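Side-chain contacts in GDSL-like protein (Collinsella aerofaciens ATCC 25986, PDB 7BXD), which probably hydrolyses acyl esters as a GDSL-like member of the SGNH hydrolase clan, on a substrate not yet identified: residues E89-I94 and D132-T137; V114-L119 and Q176-R181. All coordinates share one frame; numbering follows the deposited sequence.

Contact 1: E89-I94 and D132-T137; sequences ERLDGI and DYLIRT
Tyr-133 O is gripped twice by Thr-137: the helical amide N binds at 2.8 Å, and OG1 donates from the opposite face of the carbonyl plane, also at 2.8 Å from Tyr-133 O. These bonds lie within helix 127-141 of the alpha/beta/alpha sandwich of the SGNH hydrolases, built round a parallel sheet; the helix packs here against segment 89-94, which begins in helix 87-90. The same hydroxyl sits 3.2 Å above the Tyr-133 ring plane, over its centre, because OG1 stands beside the backbone N (chi1 -55°). That rotation places CG2 anti to N, where it meets Leu-91.

Across the contact the meeting is wholly apolar, and one methyl carries it. Leu-91 CD2 lies 3.6 Å from Thr-137 CG2 and equally near CB, while the Tyr-133 ring is approached obliquely, at 4.4 Å from CE1. An alanine in place of Thr-137 lacks OG1 and CG2, which would probably cost Tyr-133 O its second donor and open a gap beside Leu-91. Phe-34 on strand 30-35 and Ile-138 also touch the Leu-91 side chain, consistent with its burial. On the third side-chain partner, Leu-134, CD2 is the atom that comes to 4.1 Å from Leu-91 CD2.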
ATOM      1  N   GLU A  89      11.452  -8.478  -1.993  1.00 15.80           N
ATOM      2  CA  GLU A  89      11.776  -9.622  -2.837  1.00 16.73           C
ATOM      3  C   GLU A  89      11.135  -9.529  -4.218  1.00 16.32           C
ATOM      4  O   GLU A  89      11.697 -10.041  -5.201  1.00 17.06           O
ATOM      5  CB  GLU A  89      11.386 -10.912  -2.132  1.00 18.27           C
ATOM      6  CG  GLU A  89      12.316 -11.289  -0.988  1.00 19.71           C
ATOM      7  CD  GLU A  89      11.678 -12.210   0.043  1.00 20.64           C
ATOM      8  OE1 GLU A  89      10.603 -11.869   0.593  1.00 20.18           O
ATOM      9  OE2 GLU A  89      12.287 -13.277   0.356  1.00 22.84           O
ATOM     10  N   ARG A  90       9.937  -8.921  -4.310  1.00 15.75           N
ATOM     11  CA  ARG A  90       9.199  -8.857  -5.570  1.00 15.69           C
ATOM     12  C   ARG A  90       9.672  -7.735  -6.485  1.00 15.41           C
ATOM     13  O   ARG A  90       9.338  -7.749  -7.679  1.00 15.91           O
ATOM     14  CB  ARG A  90       7.694  -8.661  -5.313  1.00 16.12           C
ATOM     15  CG  ARG A  90       7.016  -9.917  -4.735  1.00 17.59           C
ATOM     16  CD  ARG A  90       5.500  -9.780  -4.888  1.00 20.59           C
ATOM     17  NE  ARG A  90       5.049  -8.797  -3.920  1.00 20.06           N
ATOM     18  CZ  ARG A  90       4.210  -7.757  -4.112  1.00 17.68           C
ATOM     19  NH1 ARG A  90       3.673  -7.434  -5.294  1.00 18.21           N
ATOM     20  NH2 ARG A  90       3.910  -7.035  -3.055  1.00 16.50           N
ATOM     21  N   LEU A  91      10.380  -6.722  -5.957  1.00 15.18           N
ATOM     22  CA  LEU A  91      10.572  -5.491  -6.730  1.00 14.86           C
ATOM     23  C   LEU A  91      11.251  -5.753  -8.084  1.00 14.80           C
ATOM     24  O   LEU A  91      10.860  -5.182  -9.114  1.00 15.51           O
ATOM     25  CB  LEU A  91      11.359  -4.479  -5.897  1.00 15.55           C
ATOM     26  CG  LEU A  91      11.774  -3.201  -6.621  1.00 15.61           C
ATOM     27  CD1 LEU A  91      10.577  -2.434  -7.135  1.00 15.86           C
ATOM     28  CD2 LEU A  91      12.594  -2.351  -5.659  1.00 16.71           C
ATOM     29  N   ASP A  92      12.308  -6.574  -8.103  1.00 15.62           N
ATOM     30  CA  ASP A  92      13.062  -6.695  -9.340  1.00 16.65           C
ATOM     31  C   ASP A  92      12.236  -7.306 -10.459  1.00 16.75           C
ATOM     32  O   ASP A  92      12.579  -7.125 -11.644  1.00 17.95           O
ATOM     33  CB  ASP A  92      14.317  -7.558  -9.150  1.00 19.55           C
ATOM     34  CG  ASP A  92      15.356  -7.368 -10.262  1.00 23.67           C
ATOM     35  OD1 ASP A  92      15.853  -6.225 -10.427  1.00 25.39           O
ATOM     36  OD2 ASP A  92      15.703  -8.354 -10.946  1.00 25.93           O
ATOM     37  N   GLY A  93      11.155  -8.023 -10.117  1.00 16.41           N
ATOM     38  CA  GLY A  93      10.292  -8.667 -11.088  1.00 15.81           C
ATOM     39  C   GLY A  93       9.112  -7.857 -11.576  1.00 15.38           C
ATOM     40  O   GLY A  93       8.324  -8.375 -12.383  1.00 16.25           O
ATOM     41  N   ILE A  94       8.923  -6.611 -11.103  1.00 15.13           N
ATOM     42  CA  ILE A  94       7.819  -5.772 -11.589  1.00 14.91           C
ATOM     43  C   ILE A  94       8.337  -4.868 -12.700  1.00 15.16           C
ATOM     44  O   ILE A  94       9.537  -4.702 -12.913  1.00 16.44           O
ATOM     45  CB  ILE A  94       7.118  -4.976 -10.468  1.00 15.28           C
ATOM     46  CG1 ILE A  94       7.923  -3.735 -10.046  1.00 15.73           C
ATOM     47  CG2 ILE A  94       6.798  -5.885  -9.264  1.00 15.62           C
ATOM     48  CD1 ILE A  94       7.229  -2.889  -8.958  1.00 16.39           C
ATOM     49  N   ASP A 132      13.397   1.887   3.170  1.00 13.27           N
ATOM     50  CA  ASP A 132      14.605   2.497   2.623  1.00 13.80           C
ATOM     51  C   ASP A 132      15.070   1.752   1.373  1.00 13.53           C
ATOM     52  O   ASP A 132      15.395   2.370   0.350  1.00 14.23           O
ATOM     53  CB  ASP A 132      15.661   2.515   3.735  1.00 14.24           C
ATOM     54  CG  ASP A 132      16.942   3.203   3.326  1.00 15.42           C
ATOM     55  OD1 ASP A 132      16.992   4.446   3.452  1.00 16.59           O
ATOM     56  OD2 ASP A 132      17.878   2.499   2.890  1.00 17.20           O
ATOM     57  N   TYR A 133      15.121   0.421   1.447  1.00 14.22           N
ATOM     58  CA  TYR A 133      15.505  -0.372   0.271  1.00 14.66           C
ATOM     59  C   TYR A 133      14.602  -0.081  -0.914  1.00 13.75           C
ATOM     60  O   TYR A 133      15.080   0.059  -2.047  1.00 14.24           O
ATOM     61  CB  TYR A 133      15.471  -1.869   0.601  1.00 15.75           C
ATOM     62  CG  TYR A 133      15.854  -2.724  -0.573  1.00 16.29           C
ATOM     63  CD1 TYR A 133      14.880  -3.170  -1.481  1.00 16.47           C
ATOM     64  CD2 TYR A 133      17.196  -3.107  -0.769  1.00 18.57           C
ATOM     65  CE1 TYR A 133      15.226  -3.942  -2.560  1.00 17.96           C
ATOM     66  CE2 TYR A 133      17.553  -3.887  -1.850  1.00 19.73           C
ATOM     67  CZ  TYR A 133      16.565  -4.295  -2.744  1.00 19.49           C
ATOM     68  OH  TYR A 133      16.934  -5.079  -3.841  1.00 21.35           O
ATOM     69  N   LEU A 134      13.282  -0.072  -0.699  1.00 13.96           N
ATOM     70  CA  LEU A 134      12.380   0.140  -1.830  1.00 14.07           C
ATOM     71  C   LEU A 134      12.641   1.475  -2.495  1.00 13.58           C
ATOM     72  O   LEU A 134      12.668   1.569  -3.726  1.00 14.38           O
ATOM     73  CB  LEU A 134      10.915   0.066  -1.404  1.00 14.34           C
ATOM     74  CG  LEU A 134      10.347  -1.303  -0.988  1.00 14.95           C
ATOM     75  CD1 LEU A 134       8.846  -1.121  -0.740  1.00 16.12           C
ATOM     76  CD2 LEU A 134      10.588  -2.356  -2.053  1.00 14.97           C
ATOM     77  N   ILE A 135      12.814   2.550  -1.711  1.00 13.19           N
ATOM     78  CA  ILE A 135      12.983   3.852  -2.339  1.00 13.35           C
ATOM     79  C   ILE A 135      14.292   3.905  -3.111  1.00 13.71           C
ATOM     80  O   ILE A 135      14.330   4.367  -4.266  1.00 14.70           O
ATOM     81  CB  ILE A 135      12.882   4.988  -1.302  1.00 13.42           C
ATOM     82  CG1 ILE A 135      11.441   5.034  -0.747  1.00 13.67           C
ATOM     83  CG2 ILE A 135      13.306   6.327  -1.938  1.00 14.10           C
ATOM     84  CD1 ILE A 135      11.278   5.850   0.512  1.00 14.82           C
ATOM     85  N   ARG A 136      15.376   3.407  -2.501  1.00 14.23           N
ATOM     86  CA  ARG A 136      16.668   3.416  -3.202  1.00 15.20           C
ATOM     87  C   ARG A 136      16.596   2.585  -4.474  1.00 14.12           C
ATOM     88  O   ARG A 136      17.174   2.951  -5.515  1.00 15.08           O
ATOM     89  CB  ARG A 136      17.776   2.883  -2.284  1.00 16.52           C
ATOM     90  CG  ARG A 136      18.162   3.846  -1.154  1.00 18.35           C
ATOM     91  CD  ARG A 136      19.378   3.287  -0.366  1.00 21.27           C
ATOM     92  NE  ARG A 136      19.046   2.126   0.469  1.00 24.43           N
ATOM     93  CZ  ARG A 136      19.427   0.860   0.252  1.00 27.54           C
ATOM     94  NH1 ARG A 136      20.163   0.539  -0.803  1.00 29.52           N
ATOM     95  NH2 ARG A 136      19.055  -0.097   1.108  1.00 29.19           N
ATOM     96  N   THR A 137      15.937   1.425  -4.394  1.00 14.21           N
ATOM     97  CA  THR A 137      16.054   0.455  -5.481  1.00 14.74           C
ATOM     98  C   THR A 137      15.085   0.788  -6.619  1.00 14.61           C
ATOM     99  O   THR A 137      15.413   0.613  -7.805  1.00 15.62           O
ATOM    100  CB  THR A 137      15.872  -0.964  -4.928  1.00 15.65           C
ATOM    101  OG1 THR A 137      16.817  -1.151  -3.869  1.00 16.17           O
ATOM    102  CG2 THR A 137      16.123  -2.020  -6.010  1.00 17.34           C
TER

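Contact 2: V114-L119 and Q176-R181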
ATOM      1  N   VAL A 114       6.643  -7.668  11.800  1.00 17.00           N
ATOM      2  CA  VAL A 114       7.948  -7.271  11.252  1.00 16.48           C
ATOM      3  C   VAL A 114       8.624  -6.325  12.241  1.00 16.24           C
ATOM      4  O   VAL A 114       8.012  -5.316  12.646  1.00 16.01           O
ATOM      5  CB  VAL A 114       7.744  -6.589   9.891  1.00 16.10           C
ATOM      6  CG1 VAL A 114       8.980  -5.803   9.470  1.00 16.24           C
ATOM      7  CG2 VAL A 114       7.369  -7.640   8.865  1.00 16.64           C
ATOM      8  N   PRO A 115       9.854  -6.600  12.667  1.00 16.72           N
ATOM      9  CA  PRO A 115      10.543  -5.664  13.565  1.00 17.44           C
ATOM     10  C   PRO A 115      10.644  -4.275  12.943  1.00 16.15           C
ATOM     11  O   PRO A 115      10.928  -4.125  11.753  1.00 16.43           O
ATOM     12  CB  PRO A 115      11.926  -6.303  13.750  1.00 19.39           C
ATOM     13  CG  PRO A 115      11.730  -7.778  13.434  1.00 21.43           C
ATOM     14  CD  PRO A 115      10.708  -7.747  12.308  1.00 18.77           C
ATOM     15  N   LEU A 116      10.456  -3.242  13.760  1.00 16.07           N
ATOM     16  CA  LEU A 116      10.410  -1.895  13.205  1.00 16.24           C
ATOM     17  C   LEU A 116      11.794  -1.411  12.770  1.00 15.62           C
ATOM     18  O   LEU A 116      11.943  -0.834  11.696  1.00 16.76           O
ATOM     19  CB  LEU A 116       9.776  -0.962  14.237  1.00 17.77           C
ATOM     20  CG  LEU A 116       9.310   0.385  13.723  1.00 18.67           C
ATOM     21  CD1 LEU A 116       8.059   0.226  12.827  1.00 17.71           C
ATOM     22  CD2 LEU A 116       8.992   1.342  14.881  1.00 20.24           C
ATOM     23  N   GLY A 117      12.813  -1.615  13.627  1.00 16.08           N
ATOM     24  CA  GLY A 117      14.112  -0.974  13.493  1.00 16.98           C
ATOM     25  C   GLY A 117      14.043   0.507  13.829  1.00 16.34           C
ATOM     26  O   GLY A 117      13.086   0.984  14.460  1.00 16.76           O
ATOM     27  N   GLU A 118      15.082   1.231  13.398  1.00 17.03           N
ATOM     28  CA  GLU A 118      15.207   2.665  13.621  1.00 17.58           C
ATOM     29  C   GLU A 118      15.478   3.344  12.287  1.00 15.96           C
ATOM     30  O   GLU A 118      16.016   2.729  11.361  1.00 16.38           O
ATOM     31  CB  GLU A 118      16.439   2.994  14.497  1.00 20.35           C
ATOM     32  CG  GLU A 118      16.398   2.475  15.889  1.00 23.62           C
ATOM     33  CD  GLU A 118      17.656   2.892  16.649  1.00 26.45           C
ATOM     34  OE1 GLU A 118      17.928   2.281  17.661  1.00 24.76           O
ATOM     35  OE2 GLU A 118      18.417   3.786  16.185  1.00 31.17           O
ATOM     36  N   LEU A 119      15.174   4.646  12.216  1.00 17.35           N
ATOM     37  CA  LEU A 119      15.490   5.415  11.019  1.00 17.42           C
ATOM     38  C   LEU A 119      16.995   5.348  10.763  1.00 16.98           C
ATOM     39  O   LEU A 119      17.807   5.648  11.645  1.00 19.15           O
ATOM     40  CB  LEU A 119      15.047   6.863  11.199  1.00 18.13           C
ATOM     41  CG  LEU A 119      15.258   7.806  10.014  1.00 18.78           C
ATOM     42  CD1 LEU A 119      14.525   7.344   8.767  1.00 18.54           C
ATOM     43  CD2 LEU A 119      14.845   9.247  10.378  1.00 20.28           C
ATOM     44  N   GLN A 176      -0.334   0.135  14.605  1.00 14.97           N
ATOM     45  CA  GLN A 176      -0.082   0.418  13.200  1.00 14.23           C
ATOM     46  C   GLN A 176       0.520   1.800  13.004  1.00 13.65           C
ATOM     47  O   GLN A 176       1.277   2.018  12.048  1.00 14.11           O
ATOM     48  CB  GLN A 176      -1.382   0.267  12.434  1.00 14.43           C
ATOM     49  CG  GLN A 176      -1.206   0.335  10.925  1.00 14.54           C
ATOM     50  CD  GLN A 176      -2.477  -0.023  10.159  1.00 15.00           C
ATOM     51  OE1 GLN A 176      -3.307  -0.769  10.671  1.00 17.54           O
ATOM     52  NE2 GLN A 176      -2.621   0.459   8.932  1.00 15.62           N
ATOM     53  N   ALA A 177       0.176   2.748  13.875  1.00 13.91           N
ATOM     54  CA  ALA A 177       0.706   4.103  13.765  1.00 14.47           C
ATOM     55  C   ALA A 177       2.222   4.139  13.805  1.00 13.81           C
ATOM     56  O   ALA A 177       2.821   5.016  13.170  1.00 14.31           O
ATOM     57  CB  ALA A 177       0.131   4.996  14.864  1.00 15.70           C
ATOM     58  N   ALA A 178       2.877   3.216  14.542  1.00 14.03           N
ATOM     59  CA  ALA A 178       4.341   3.208  14.570  1.00 14.53           C
ATOM     60  C   ALA A 178       4.895   2.904  13.181  1.00 13.44           C
ATOM     61  O   ALA A 178       5.944   3.443  12.784  1.00 14.35           O
ATOM     62  CB  ALA A 178       4.843   2.175  15.587  1.00 16.33           C
ATOM     63  N   TYR A 179       4.258   1.962  12.462  1.00 13.39           N
ATOM     64  CA  TYR A 179       4.685   1.628  11.109  1.00 13.31           C
ATOM     65  C   TYR A 179       4.417   2.800  10.160  1.00 13.09           C
ATOM     66  O   TYR A 179       5.255   3.116   9.297  1.00 13.59           O
ATOM     67  CB  TYR A 179       3.994   0.337  10.627  1.00 14.40           C
ATOM     68  CG  TYR A 179       4.448  -0.888  11.389  1.00 13.81           C
ATOM     69  CD1 TYR A 179       3.937  -1.166  12.671  1.00 14.29           C
ATOM     70  CD2 TYR A 179       5.414  -1.730  10.858  1.00 13.93           C
ATOM     71  CE1 TYR A 179       4.389  -2.266  13.387  1.00 14.46           C
ATOM     72  CE2 TYR A 179       5.888  -2.844  11.578  1.00 14.57           C
ATOM     73  CZ  TYR A 179       5.368  -3.098  12.850  1.00 13.93           C
ATOM     74  OH  TYR A 179       5.776  -4.183  13.586  1.00 15.36           O
ATOM     75  N   VAL A 180       3.256   3.444  10.285  1.00 12.97           N
ATOM     76  CA  VAL A 180       2.968   4.611   9.454  1.00 12.65           C
ATOM     77  C   VAL A 180       4.015   5.697   9.673  1.00 13.06           C
ATOM     78  O   VAL A 180       4.533   6.285   8.718  1.00 13.32           O
ATOM     79  CB  VAL A 180       1.531   5.120   9.700  1.00 13.38           C
ATOM     80  CG1 VAL A 180       1.281   6.380   8.923  1.00 14.42           C
ATOM     81  CG2 VAL A 180       0.493   4.026   9.295  1.00 14.32           C
ATOM     82  N   ARG A 181       4.344   5.985  10.936  1.00 13.23           N
ATOM     83  CA  ARG A 181       5.340   7.019  11.225  1.00 13.72           C
ATOM     84  C   ARG A 181       6.667   6.651  10.612  1.00 13.33           C
ATOM     85  O   ARG A 181       7.369   7.513  10.063  1.00 14.07           O
ATOM     86  CB  ARG A 181       5.467   7.182  12.741  1.00 16.55           C
ATOM     87  CG  ARG A 181       4.394   8.049  13.355  1.00 22.89           C
ATOM     88  CD  ARG A 181       4.776   8.510  14.789  1.00 28.51           C
ATOM     89  NE  ARG A 181       5.178   7.404  15.664  1.00 32.40           N
ATOM     90  CZ  ARG A 181       4.348   6.640  16.367  1.00 34.88           C
ATOM     91  NH1 ARG A 181       3.040   6.856  16.332  1.00 35.72           N
ATOM     92  NH2 ARG A 181       4.837   5.654  17.113  1.00 35.97           N
TER
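The Tyr-179 ring receives Leu-116 on one face and the carbonyl oxygen of Val-114 at its edge. Leu-116 CD1 stands 3.9 Å from the ring centroid and 14° off the normal, which meets the definition of a CH-pi contact; its closest ring atom is Tyr-179 CD2, at 3.8 Å. At the rim, Val-114 O lies in the ring plane, 2.7 Å from Tyr-179 OH, which donates to it. The C=O...donor angle is 150°, with the donor tilted from the carbonyl plane. Because the acceptor is in the ring plane, the hydroxyl hydrogen can stay coplanar with the ring, the orientation a phenol prefers. Asn-170 ND2 adds a weak hydrogen bond to the same OH, and Phe-127 packs edge-to-face with the ring.

The contact joins helix 176-189 to the loop between helices 107-111 and 127-141, both outside the parallel sheet of the alpha/beta/alpha SGNH hydrolase fold. The loop is tied to the start of helix 127-141 by backbone hydrogen bonds of Pro-115 with Phe-127 and of Leu-116 with Tyr-128.

With CG anti to the backbone N (chi1 -164°), the Leu-116 side chain extends to the helix and its two methyls divide the work. While CD1 covers the ring and also comes 3.9 Å from Ala-178 O, CD2 reaches Ala-178 CB at 4.3 Å.

The two contacts interleave along the chain, yet their centres lie 18 Å apart and their nearest atoms about 7 Å, without touching. Helix 127-141 relates them: contact 1 uses its middle directly, whereas the loop of contact 2 is bonded to its first residues, Phe-127 and Tyr-128. Neither is central, their centres being 14 and 15 Å from that of the chain. Contact 1 is only partly buried, hides 145 Å² and is apolar across the interface, with no polar bond between its two segments. Contact 2 is buried and hides 204 Å²; there a carbonyl oxygen of an irregular loop accepts a hydrogen bond from a tyrosine hydroxyl of the opposing helix.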